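Local coordinates for protein putative hydroxymethylglutaryl-CoA synthase (Streptococcus mutans, PDB 3SQZ) that binds coenzyme A in a thiolase-type fold and probably acts as a hydroxymethylglutaryl-CoA synthase, at residues 48-53 / 73-78; 40-45 / 318-323; 168-173 / 191-196. All blocks are in the same frame, centred on the assembly; numbering follows the deposited sequence.

Interaction 1 (48-53 / 73-78)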
ATOM      1  N   GLN A  48       8.994   6.630  10.867  1.00  9.87           N
ATOM      2  CA  GLN A  48      10.147   7.518  10.975  1.00 10.14           C
ATOM      3  C   GLN A  48      11.472   6.787  11.186  1.00  9.48           C
ATOM      4  O   GLN A  48      12.498   7.428  11.388  1.00 10.57           O
ATOM      5  CB  GLN A  48       9.926   8.523  12.109  1.00 11.41           C
ATOM      6  CG  GLN A  48       8.627   9.304  12.008  1.00 11.70           C
ATOM      7  CD  GLN A  48       8.499  10.108  10.729  1.00 12.73           C
ATOM      8  OE1 GLN A  48       7.452  10.087  10.066  1.00 14.49           O
ATOM      9  NE2 GLN A  48       9.541  10.839  10.387  1.00 13.53           N
ATOM     10  N   TYR A  49      11.440   5.459  11.130  1.00  9.74           N
ATOM     11  CA  TYR A  49      12.615   4.623  11.383  1.00  9.57           C
ATOM     12  C   TYR A  49      12.832   3.666  10.217  1.00  9.16           C
ATOM     13  O   TYR A  49      11.885   3.295   9.516  1.00  9.72           O
ATOM     14  CB  TYR A  49      12.426   3.793  12.652  1.00 10.29           C
ATOM     15  CG  TYR A  49      12.212   4.590  13.909  1.00 10.73           C
ATOM     16  CD1 TYR A  49      13.287   5.049  14.664  1.00 11.00           C
ATOM     17  CD2 TYR A  49      10.929   4.871  14.349  1.00 12.65           C
ATOM     18  CE1 TYR A  49      13.084   5.764  15.826  1.00 12.29           C
ATOM     19  CE2 TYR A  49      10.715   5.590  15.509  1.00 13.80           C
ATOM     20  CZ  TYR A  49      11.793   6.033  16.246  1.00 13.21           C
ATOM     21  OH  TYR A  49      11.556   6.746  17.406  1.00 14.71           O
ATOM     22  N   VAL A  50      14.077   3.235  10.043  1.00  9.54           N
ATOM     23  CA  VAL A  50      14.421   2.325   8.966  1.00  9.66           C
ATOM     24  C   VAL A  50      15.379   1.254   9.470  1.00  9.59           C
ATOM     25  O   VAL A  50      16.257   1.525  10.292  1.00 10.71           O
ATOM     26  CB  VAL A  50      15.030   3.095   7.754  1.00 10.36           C
ATOM     27  CG1 VAL A  50      16.287   3.888   8.149  1.00 11.00           C
ATOM     28  CG2 VAL A  50      15.310   2.161   6.591  1.00 10.83           C
ATOM     29  N   LEU A  51      15.174   0.031   8.988  1.00  9.80           N
ATOM     30  CA  LEU A  51      16.094  -1.074   9.199  1.00 10.57           C
ATOM     31  C   LEU A  51      16.781  -1.349   7.868  1.00 10.21           C
ATOM     32  O   LEU A  51      16.135  -1.702   6.879  1.00 10.77           O
ATOM     33  CB  LEU A  51      15.343  -2.317   9.676  1.00 11.36           C
ATOM     34  CG  LEU A  51      16.191  -3.580   9.822  1.00 12.34           C
ATOM     35  CD1 LEU A  51      17.255  -3.427  10.911  1.00 14.01           C
ATOM     36  CD2 LEU A  51      15.292  -4.770  10.121  1.00 13.54           C
ATOM     37  N   ASN A  52      18.094  -1.168   7.839  1.00 11.16           N
ATOM     38  CA  ASN A  52      18.847  -1.429   6.625  1.00 12.72           C
ATOM     39  C   ASN A  52      19.084  -2.935   6.482  1.00 11.90           C
ATOM     40  O   ASN A  52      19.454  -3.607   7.447  1.00 13.29           O
ATOM     41  CB  ASN A  52      20.136  -0.603   6.614  1.00 14.99           C
ATOM     42  CG  ASN A  52      19.863   0.880   6.380  1.00 17.77           C
ATOM     43  OD1 ASN A  52      18.935   1.244   5.653  1.00 19.74           O
ATOM     44  ND2 ASN A  52      20.660   1.739   7.002  1.00 20.16           N
ATOM     45  N   MET A  53      18.853  -3.467   5.286  1.00 12.61           N
ATOM     46  CA  MET A  53      18.915  -4.910   5.087  1.00 13.23           C
ATOM     47  C   MET A  53      20.299  -5.488   5.366  1.00 13.85           C
ATOM     48  O   MET A  53      20.423  -6.613   5.845  1.00 14.75           O
ATOM     49  CB  MET A  53      18.443  -5.291   3.689  1.00 14.03           C
ATOM     50  CG  MET A  53      16.953  -5.026   3.474  1.00 16.02           C
ATOM     51  SD  MET A  53      15.864  -5.902   4.626  1.00 20.88           S
ATOM     52  CE  MET A  53      15.625  -7.440   3.752  1.00 21.69           C
ATOM     53  N   LEU A  73      15.630  -5.859  -2.077  1.00 14.20           N
ATOM     54  CA  LEU A  73      15.313  -4.927  -0.997  1.00 13.90           C
ATOM     55  C   LEU A  73      16.581  -4.325  -0.409  1.00 13.50           C
ATOM     56  O   LEU A  73      17.557  -5.034  -0.154  1.00 15.39           O
ATOM     57  CB  LEU A  73      14.538  -5.627   0.123  1.00 14.53           C
ATOM     58  CG  LEU A  73      13.062  -5.924  -0.138  1.00 14.87           C
ATOM     59  CD1 LEU A  73      12.495  -6.809   0.964  1.00 16.42           C
ATOM     60  CD2 LEU A  73      12.273  -4.627  -0.233  1.00 15.81           C
ATOM     61  N   ASN A  74      16.545  -3.020  -0.170  1.00 12.49           N
ATOM     62  CA  ASN A  74      17.653  -2.308   0.463  1.00 12.46           C
ATOM     63  C   ASN A  74      17.394  -1.989   1.931  1.00 11.07           C
ATOM     64  O   ASN A  74      18.307  -2.027   2.748  1.00 11.71           O
ATOM     65  CB  ASN A  74      17.942  -1.003  -0.280  1.00 13.15           C
ATOM     66  CG  ASN A  74      18.347  -1.226  -1.716  1.00 17.05           C
ATOM     67  OD1 ASN A  74      18.049  -0.411  -2.588  1.00 19.23           O
ATOM     68  ND2 ASN A  74      19.025  -2.333  -1.974  1.00 17.98           N
ATOM     69  N   ALA A  75      16.150  -1.656   2.255  1.00 11.00           N
ATOM     70  CA  ALA A  75      15.805  -1.190   3.588  1.00 10.49           C
ATOM     71  C   ALA A  75      14.309  -1.328   3.794  1.00  9.97           C
ATOM     72  O   ALA A  75      13.547  -1.408   2.831  1.00 10.91           O
ATOM     73  CB  ALA A  75      16.237   0.265   3.769  1.00 11.39           C
ATOM     74  N   LEU A  76      13.887  -1.336   5.053  1.00  9.89           N
ATOM     75  CA  LEU A  76      12.487  -1.532   5.452  0.62 10.35           C
ATOM     76  C   LEU A  76      12.080  -0.449   6.443  1.00  9.44           C
ATOM     77  O   LEU A  76      12.843  -0.193   7.369  1.00 10.51           O
ATOM     78  CB  LEU A  76      12.335  -2.869   6.189  0.62 11.04           C
ATOM     79  CG  LEU A  76      12.979  -4.123   5.604  0.62 11.46           C
ATOM     80  CD1 LEU A  76      12.772  -5.300   6.553  0.62 11.89           C
ATOM     81  CD2 LEU A  76      12.405  -4.429   4.234  0.62 12.21           C
ATOM     82  N   SER A  77      10.877   0.102   6.322  1.00  9.39           N
ATOM     83  CA  SER A  77      10.368   0.995   7.351  1.00  9.17           C
ATOM     84  C   SER A  77       9.950   0.215   8.587  1.00  9.56           C
ATOM     85  O   SER A  77       9.303  -0.829   8.486  1.00 10.29           O
ATOM     86  CB  SER A  77       9.164   1.783   6.850  1.00 10.01           C
ATOM     87  OG  SER A  77       9.560   2.688   5.834  1.00  9.83           O
ATOM     88  N   ILE A  78      10.292   0.758   9.752  1.00  9.70           N
ATOM     89  CA  ILE A  78       9.947   0.166  11.038  1.00  9.91           C
ATOM     90  C   ILE A  78       9.088   1.157  11.802  1.00  9.46           C
ATOM     91  O   ILE A  78       9.427   2.337  11.905  1.00 10.12           O
ATOM     92  CB  ILE A  78      11.219  -0.181  11.847  1.00 10.26           C
ATOM     93  CG1 ILE A  78      12.023  -1.277  11.137  1.00 11.22           C
ATOM     94  CG2 ILE A  78      10.869  -0.577  13.282  1.00 11.37           C
ATOM     95  CD1 ILE A  78      11.261  -2.567  10.898  1.00 13.30           C
TER

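Interaction 2 (40-45 / 318-323)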
ATOM      1  N   ASP A  40      -7.534  11.606  -8.022  1.00 10.26           N
ATOM      2  CA  ASP A  40      -7.202  13.015  -8.153  1.00 10.76           C
ATOM      3  C   ASP A  40      -5.879  13.350  -7.476  1.00  9.94           C
ATOM      4  O   ASP A  40      -5.107  14.159  -7.991  1.00 11.22           O
ATOM      5  CB  ASP A  40      -8.320  13.850  -7.536  1.00 11.44           C
ATOM      6  CG  ASP A  40      -8.121  15.330  -7.726  1.00 12.04           C
ATOM      7  OD1 ASP A  40      -7.982  15.779  -8.888  1.00 12.00           O
ATOM      8  OD2 ASP A  40      -8.114  16.052  -6.712  1.00 12.99           O
ATOM      9  N   LYS A  41      -5.653  12.758  -6.305  1.00 10.27           N
ATOM     10  CA  LYS A  41      -4.440  12.986  -5.528  1.00 10.55           C
ATOM     11  C   LYS A  41      -4.046  11.696  -4.831  1.00 10.16           C
ATOM     12  O   LYS A  41      -4.916  10.891  -4.477  1.00 10.39           O
ATOM     13  CB  LYS A  41      -4.631  14.119  -4.510  1.00 12.99           C
ATOM     14  CG  LYS A  41      -4.757  15.496  -5.181  1.00 15.07           C
ATOM     15  CD  LYS A  41      -4.848  16.653  -4.194  1.00 15.45           C
ATOM     16  CE  LYS A  41      -6.195  16.668  -3.483  1.00 15.52           C
ATOM     17  NZ  LYS A  41      -6.448  17.967  -2.770  1.00 14.58           N
ATOM     18  N   ILE A  42      -2.739  11.508  -4.650  1.00  9.98           N
ATOM     19  CA  ILE A  42      -2.176  10.381  -3.918  1.00  9.82           C
ATOM     20  C   ILE A  42      -1.238  10.906  -2.840  1.00  9.95           C
ATOM     21  O   ILE A  42      -0.328  11.685  -3.137  1.00 11.22           O
ATOM     22  CB  ILE A  42      -1.378   9.422  -4.837  1.00 10.21           C
ATOM     23  CG1 ILE A  42      -2.226   8.935  -6.013  1.00 11.19           C
ATOM     24  CG2 ILE A  42      -0.842   8.253  -4.038  1.00 11.14           C
ATOM     25  CD1 ILE A  42      -1.440   8.194  -7.083  1.00 12.89           C
ATOM     26  N   GLY A  43      -1.479  10.497  -1.597  1.00  9.31           N
ATOM     27  CA  GLY A  43      -0.602  10.824  -0.491  1.00  9.79           C
ATOM     28  C   GLY A  43       0.072   9.567   0.015  1.00  9.21           C
ATOM     29  O   GLY A  43      -0.467   8.461  -0.128  1.00  9.35           O
ATOM     30  N   PHE A  44       1.254   9.727   0.599  1.00  9.43           N
ATOM     31  CA  PHE A  44       1.954   8.602   1.191  1.00 10.10           C
ATOM     32  C   PHE A  44       2.654   9.021   2.463  1.00  9.74           C
ATOM     33  O   PHE A  44       3.311  10.059   2.500  1.00 10.60           O
ATOM     34  CB  PHE A  44       2.996   8.009   0.234  1.00 10.25           C
ATOM     35  CG  PHE A  44       3.761   6.865   0.838  1.00 10.31           C
ATOM     36  CD1 PHE A  44       3.116   5.668   1.116  1.00 10.60           C
ATOM     37  CD2 PHE A  44       5.105   6.990   1.164  1.00 10.87           C
ATOM     38  CE1 PHE A  44       3.797   4.614   1.695  1.00 11.35           C
ATOM     39  CE2 PHE A  44       5.789   5.935   1.739  1.00 11.51           C
ATOM     40  CZ  PHE A  44       5.137   4.747   2.008  1.00 11.29           C
ATOM     41  N   THR A  45       2.529   8.207   3.498  1.00  9.61           N
ATOM     42  CA  THR A  45       3.248   8.384   4.763  0.63 10.58           C
ATOM     43  C   THR A  45       3.873   7.044   5.151  1.00 10.97           C
ATOM     44  O   THR A  45       3.204   6.019   5.053  1.00 12.46           O
ATOM     45  CB  THR A  45       2.293   8.868   5.909  0.63 11.97           C
ATOM     46  OG1 THR A  45       1.787  10.175   5.601  0.63 12.21           O
ATOM     47  CG2 THR A  45       2.999   8.916   7.269  0.63 13.11           C
ATOM     48  N   LEU A 318       1.655   2.156  -3.818  1.00  8.87           N
ATOM     49  CA  LEU A 318       2.983   2.722  -3.640  1.00  9.16           C
ATOM     50  C   LEU A 318       3.791   2.547  -4.933  1.00  8.60           C
ATOM     51  O   LEU A 318       4.512   3.451  -5.350  1.00  9.30           O
ATOM     52  CB  LEU A 318       3.693   2.070  -2.450  1.00  9.65           C
ATOM     53  CG  LEU A 318       5.128   2.550  -2.197  1.00 10.03           C
ATOM     54  CD1 LEU A 318       5.176   4.043  -1.900  1.00 10.49           C
ATOM     55  CD2 LEU A 318       5.746   1.748  -1.060  1.00 11.03           C
ATOM     56  N   GLY A 319       3.677   1.383  -5.568  1.00  9.03           N
ATOM     57  CA  GLY A 319       4.344   1.173  -6.840  1.00  9.44           C
ATOM     58  C   GLY A 319       3.815   2.091  -7.930  1.00  8.79           C
ATOM     59  O   GLY A 319       4.586   2.597  -8.751  1.00  9.42           O
ATOM     60  N   LEU A 320       2.498   2.306  -7.965  1.00  9.03           N
ATOM     61  CA  LEU A 320       1.925   3.277  -8.893  1.00  9.47           C
ATOM     62  C   LEU A 320       2.547   4.663  -8.655  1.00  8.73           C
ATOM     63  O   LEU A 320       2.973   5.348  -9.588  1.00  9.21           O
ATOM     64  CB  LEU A 320       0.404   3.333  -8.737  1.00  9.65           C
ATOM     65  CG  LEU A 320      -0.301   4.422  -9.551  1.00 10.34           C
ATOM     66  CD1 LEU A 320      -0.129   4.242 -11.070  1.00 11.43           C
ATOM     67  CD2 LEU A 320      -1.780   4.494  -9.180  1.00 11.53           C
ATOM     68  N   LEU A 321       2.611   5.072  -7.395  1.00  8.64           N
ATOM     69  CA  LEU A 321       3.182   6.371  -7.059  1.00  9.08           C
ATOM     70  C   LEU A 321       4.654   6.463  -7.473  1.00  8.52           C
ATOM     71  O   LEU A 321       5.088   7.449  -8.067  1.00  9.26           O
ATOM     72  CB  LEU A 321       3.021   6.615  -5.564  1.00  9.58           C
ATOM     73  CG  LEU A 321       3.469   7.977  -5.048  1.00  9.67           C
ATOM     74  CD1 LEU A 321       2.693   9.121  -5.700  1.00 10.78           C
ATOM     75  CD2 LEU A 321       3.333   7.999  -3.532  1.00 10.27           C
ATOM     76  N   SER A 322       5.412   5.415  -7.173  1.00  8.82           N
ATOM     77  CA  SER A 322       6.811   5.337  -7.550  1.00  9.13           C
ATOM     78  C   SER A 322       6.969   5.442  -9.075  1.00  9.25           C
ATOM     79  O   SER A 322       7.830   6.168  -9.576  1.00  9.98           O
ATOM     80  CB  SER A 322       7.380   4.022  -7.025  1.00  9.33           C
ATOM     81  OG  SER A 322       8.790   3.966  -7.148  1.00  9.90           O
ATOM     82  N   LEU A 323       6.130   4.717  -9.805  1.00  9.24           N
ATOM     83  CA  LEU A 323       6.113   4.792 -11.259  1.00  9.82           C
ATOM     84  C   LEU A 323       5.883   6.219 -11.741  1.00  9.06           C
ATOM     85  O   LEU A 323       6.624   6.734 -12.579  1.00  9.83           O
ATOM     86  CB  LEU A 323       5.007   3.890 -11.798  1.00  9.92           C
ATOM     87  CG  LEU A 323       4.701   4.047 -13.289  1.00 10.05           C
ATOM     88  CD1 LEU A 323       5.887   3.600 -14.166  1.00 11.32           C
ATOM     89  CD2 LEU A 323       3.431   3.287 -13.651  1.00 10.99           C
TER

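Interaction 3 (168-173 / 191-196)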
ATOM      1  N   LEU A 168     -12.427   9.242   0.112  1.00  9.16           N
ATOM      2  CA  LEU A 168     -11.069   9.047   0.583  1.00  9.42           C
ATOM      3  C   LEU A 168     -10.838   7.561   0.821  1.00  8.81           C
ATOM      4  O   LEU A 168     -11.536   6.940   1.635  1.00  9.47           O
ATOM      5  CB  LEU A 168     -10.869   9.816   1.879  1.00  9.58           C
ATOM      6  CG  LEU A 168      -9.497   9.678   2.535  1.00 10.11           C
ATOM      7  CD1 LEU A 168      -8.394  10.208   1.621  1.00 10.89           C
ATOM      8  CD2 LEU A 168      -9.496  10.373   3.881  1.00 11.13           C
ATOM      9  N   VAL A 169      -9.874   6.995   0.097  1.00  9.15           N
ATOM     10  CA  VAL A 169      -9.464   5.614   0.266  1.00  9.36           C
ATOM     11  C   VAL A 169      -8.095   5.587   0.923  1.00  9.17           C
ATOM     12  O   VAL A 169      -7.171   6.251   0.459  1.00  9.89           O
ATOM     13  CB  VAL A 169      -9.405   4.880  -1.094  1.00 10.65           C
ATOM     14  CG1 VAL A 169      -8.835   3.469  -0.948  1.00 11.92           C
ATOM     15  CG2 VAL A 169     -10.792   4.844  -1.723  1.00 11.94           C
ATOM     16  N   LEU A 170      -7.972   4.840   2.013  1.00  9.29           N
ATOM     17  CA  LEU A 170      -6.712   4.669   2.723  1.00  9.03           C
ATOM     18  C   LEU A 170      -6.315   3.211   2.637  1.00  9.29           C
ATOM     19  O   LEU A 170      -7.145   2.331   2.857  1.00 11.23           O
ATOM     20  CB  LEU A 170      -6.861   5.035   4.200  1.00 11.00           C
ATOM     21  CG  LEU A 170      -7.282   6.441   4.626  1.00 13.12           C
ATOM     22  CD1 LEU A 170      -6.582   7.536   3.842  1.00 12.37           C
ATOM     23  CD2 LEU A 170      -8.784   6.616   4.608  1.00 15.44           C
ATOM     24  N   ALA A 171      -5.047   2.965   2.329  1.00  9.06           N
ATOM     25  CA  ALA A 171      -4.490   1.617   2.298  1.00  8.96           C
ATOM     26  C   ALA A 171      -3.291   1.640   3.226  1.00  8.99           C
ATOM     27  O   ALA A 171      -2.218   2.127   2.843  1.00 11.08           O
ATOM     28  CB  ALA A 171      -4.066   1.259   0.896  1.00  9.54           C
ATOM     29  N   SER A 172      -3.482   1.144   4.448  1.00  8.88           N
ATOM     30  CA  SER A 172      -2.536   1.367   5.534  1.00  9.21           C
ATOM     31  C   SER A 172      -2.249   0.056   6.242  1.00  8.51           C
ATOM     32  O   SER A 172      -3.168  -0.687   6.570  1.00  9.06           O
ATOM     33  CB  SER A 172      -3.126   2.360   6.525  1.00  9.18           C
ATOM     34  OG  SER A 172      -2.202   2.626   7.558  1.00  9.35           O
ATOM     35  N   ASP A 173      -0.973  -0.229   6.486  1.00  8.88           N
ATOM     36  CA  ASP A 173      -0.596  -1.524   7.042  1.00  9.15           C
ATOM     37  C   ASP A 173       0.805  -1.487   7.629  1.00  8.96           C
ATOM     38  O   ASP A 173       1.658  -0.678   7.227  1.00  9.67           O
ATOM     39  CB  ASP A 173      -0.652  -2.618   5.965  1.00  9.53           C
ATOM     40  CG  ASP A 173      -2.018  -3.287   5.860  1.00  8.68           C
ATOM     41  OD1 ASP A 173      -2.593  -3.294   4.751  1.00  9.70           O
ATOM     42  OD2 ASP A 173      -2.489  -3.843   6.876  1.00  8.72           O
ATOM     43  N   SER A 191       1.269   3.943   4.541  1.00  8.56           N
ATOM     44  CA  SER A 191      -0.106   4.148   4.106  1.00  8.22           C
ATOM     45  C   SER A 191      -0.144   5.008   2.863  1.00  8.26           C
ATOM     46  O   SER A 191       0.527   6.042   2.785  1.00  8.98           O
ATOM     47  CB  SER A 191      -0.932   4.839   5.191  1.00  8.87           C
ATOM     48  OG  SER A 191      -2.248   5.126   4.724  1.00  9.47           O
ATOM     49  N   ILE A 192      -0.969   4.583   1.911  1.00  8.64           N
ATOM     50  CA  ILE A 192      -1.337   5.362   0.743  1.00  8.76           C
ATOM     51  C   ILE A 192      -2.735   5.938   0.957  1.00  8.63           C
ATOM     52  O   ILE A 192      -3.635   5.230   1.415  1.00  9.83           O
ATOM     53  CB  ILE A 192      -1.350   4.469  -0.518  1.00  9.67           C
ATOM     54  CG1 ILE A 192       0.087   4.130  -0.938  1.00 10.14           C
ATOM     55  CG2 ILE A 192      -2.145   5.119  -1.647  1.00 10.76           C
ATOM     56  CD1 ILE A 192       0.808   5.227  -1.683  1.00 10.63           C
ATOM     57  N   ALA A 193      -2.904   7.220   0.656  1.00  8.32           N
ATOM     58  CA  ALA A 193      -4.224   7.852   0.617  1.00  8.81           C
ATOM     59  C   ALA A 193      -4.532   8.219  -0.826  1.00  8.34           C
ATOM     60  O   ALA A 193      -3.679   8.765  -1.521  1.00  9.32           O
ATOM     61  CB  ALA A 193      -4.244   9.099   1.486  1.00  9.45           C
ATOM     62  N   MET A 194      -5.748   7.926  -1.276  1.00  9.08           N
ATOM     63  CA  MET A 194      -6.192   8.295  -2.615  1.00 10.07           C
ATOM     64  C   MET A 194      -7.501   9.056  -2.513  1.00  9.88           C
ATOM     65  O   MET A 194      -8.443   8.590  -1.870  1.00 11.18           O
ATOM     66  CB  MET A 194      -6.347   7.055  -3.501  1.00 10.58           C
ATOM     67  CG  MET A 194      -5.010   6.413  -3.814  1.00 11.12           C
ATOM     68  SD  MET A 194      -5.081   4.840  -4.689  1.00 13.14           S
ATOM     69  CE  MET A 194      -5.675   3.769  -3.384  1.00 14.04           C
ATOM     70  N   LEU A 195      -7.544  10.237  -3.112  1.00 10.14           N
ATOM     71  CA  LEU A 195      -8.769  11.007  -3.202  1.00 10.45           C
ATOM     72  C   LEU A 195      -9.399  10.736  -4.551  1.00 10.22           C
ATOM     73  O   LEU A 195      -8.766  10.966  -5.593  1.00 11.15           O
ATOM     74  CB  LEU A 195      -8.465  12.488  -3.044  1.00 11.82           C
ATOM     75  CG  LEU A 195      -9.707  13.380  -3.035  1.00 13.92           C
ATOM     76  CD1 LEU A 195     -10.531  13.165  -1.759  1.00 13.23           C
ATOM     77  CD2 LEU A 195      -9.316  14.831  -3.193  1.00 16.41           C
ATOM     78  N   VAL A 196     -10.636  10.248  -4.531  1.00 10.39           N
ATOM     79  CA  VAL A 196     -11.351   9.899  -5.747  1.00 10.95           C
ATOM     80  C   VAL A 196     -12.455  10.918  -5.997  1.00 11.22           C
ATOM     81  O   VAL A 196     -13.209  11.244  -5.081  1.00 11.47           O
ATOM     82  CB  VAL A 196     -11.942   8.475  -5.633  1.00 11.69           C
ATOM     83  CG1 VAL A 196     -12.792   8.132  -6.861  1.00 12.39           C
ATOM     84  CG2 VAL A 196     -10.821   7.462  -5.424  1.00 13.21           C
TER

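Interaction 1 (48-53 / 73-78)
Met53 folds back over the start of the 73-78 segment, and here the packing is tight. Its CG lies 3.4 Å from Asn74 C, and its SD rests 3.5 Å from Leu76 CG, the two side chains crossing at about a right angle. Bends at chi2 (-59°) and chi3 (-88°) curl the thioether over Leu76 and bring CE to the CB of Leu73, which lies beside Thr186, a coenzyme A-binding residue. Met53 N adds a hydrogen bond to Asn74 O (3.0 Å), reaching it from above the carbonyl plane, at the step from strand 49-52 into helix 53-60. Next comes the antiparallel hydrogen-bonded pair Leu51-Leu76, joined by Leu51 N to Leu76 O (2.8 Å) and by Leu76 N to Leu51 O (2.9 Å). On the face shared by Val50 and Ala75, Val50 CG2 meets Ala75 CB at 3.5 Å. The open side belongs to the exposed Asn74 side chain, turned away to bond Gln307, and to Gln48, partly exposed and pointing away beyond Tyr49. This antiparallel pair, its strands linked through helices 53-60 and 64-71, belongs to a small sheet in which 49-52 lies between 75-78 and 374-375; helix 378-385 packs on Leu51 and Ile78.

Interaction 2 (40-45 / 318-323)
With chi1 of Phe44 at 178°, its ring swings out from the strand toward the 318-323 turns of helix 315-326, where Leu318, also extended from its backbone N, lowers CD1 onto one face. That methyl sits over the ring centre, 3.8 Å from the centroid and only 8° off the normal, a well-centred CH-pi contact. Leu321 divides its two methyls between the strand residues: CD2 touches Phe44 CB at 3.8 Å, and CD1 reaches Ile42 CG2 at 4.0 Å. Ile42 and Leu321 run past each other in opposite directions, and the other branch of Ile42 ends in CD1, 4.3 Å from Leu320 CD2. All five side chains are buried, and no hydrogen bond crosses the interface; it is apolar helix-on-sheet packing of the thiolase fold, joining the N-terminal and C-terminal family regions. The segment axes are 9.7 Å apart at closest approach, with 109° between their directions, and the pleat of the strand turns Ile42 and Phe44 to the helix. Strand 37-45 is an inner strand of the large mixed sheet, hydrogen-bonded along one edge to strand 188-198, whose Ile192 also packs on Phe44. Helix 305-308 closes in through Ile308, which touches both Phe44 and Leu318.

Interaction 3 (168-173 / 191-196)
Val169 and Met194 exchange two backbone hydrogen bonds: Val169 N gives to Met194 O at 2.9 Å, nearly straight at 177°, and Met194 N returns one to Val169 O at 2.8 Å. Both donors lie in the plane of the carbonyl they address. Two residues on, Ala171 N reaches Ile192 O at 2.8 Å, whereas Ile192 N approaches Ala171 O tilted 32° from its plane. That last carbonyl also receives a CA-H...O contact from Ser191 CA at 3.2 Å; Ile192 O and Val169 O take similar ones from Leu170 CA and Ala193 CA. The alternating hydrogen-bonded and non-hydrogen-bonded pairs are those of regular antiparallel strands, here inside the large mixed sheet of this thiolase-fold enzyme. Strand 166-175 pairs on its other edge with the parallel strand 105-111: the backbones of Leu168, Leu170 and Ser172 bond to Met107, Ile109 and Ala111. At the Ser172-Ser191 pair the side chains lie close, Ser172 CB 3.4 Å from Ser191 OG, but each hydroxyl is bonded elsewhere, Ser172 OG to Val85 O and Ser191 OG to Ser92 OG; Asp173, next along, hydrogen-bonds through OD2 to the backbone N of Glu113, the predicted proton donor/acceptor. Beside the serine pair, Leu170 CD1 packs on Ala193 CB at 3.7 Å, and on the reverse face the bend of Met194 at chi3 (-72°) sets CE 4.0 Å from Val169 CG1, where Ala151 and Ala155 of helix 147-161 also touch Val169.

Interactions 2 and 3 meet in the large mixed sheet, their centres about 9 Å apart: strands 37-45 and 188-198 are neighbours, probably hydrogen-bonded from Asp40 N to Leu195 O and from Gly43 N to Ala193 O. Interaction 1 lies apart, its centre about 19 Å from that of interaction 2 and 22 Å from that of interaction 3, in the three-stranded sheet near the bound coenzyme A; the side chain of Leu73 is about 7 Å from the coenzyme. Strand 37-45 runs almost directly into small-sheet strand 49-52. Interaction 1 closes before interaction 3 opens, and both lie between the two segments of interaction 2, whose late helix 315-326 ties the C-terminal part to the N-terminal sheet.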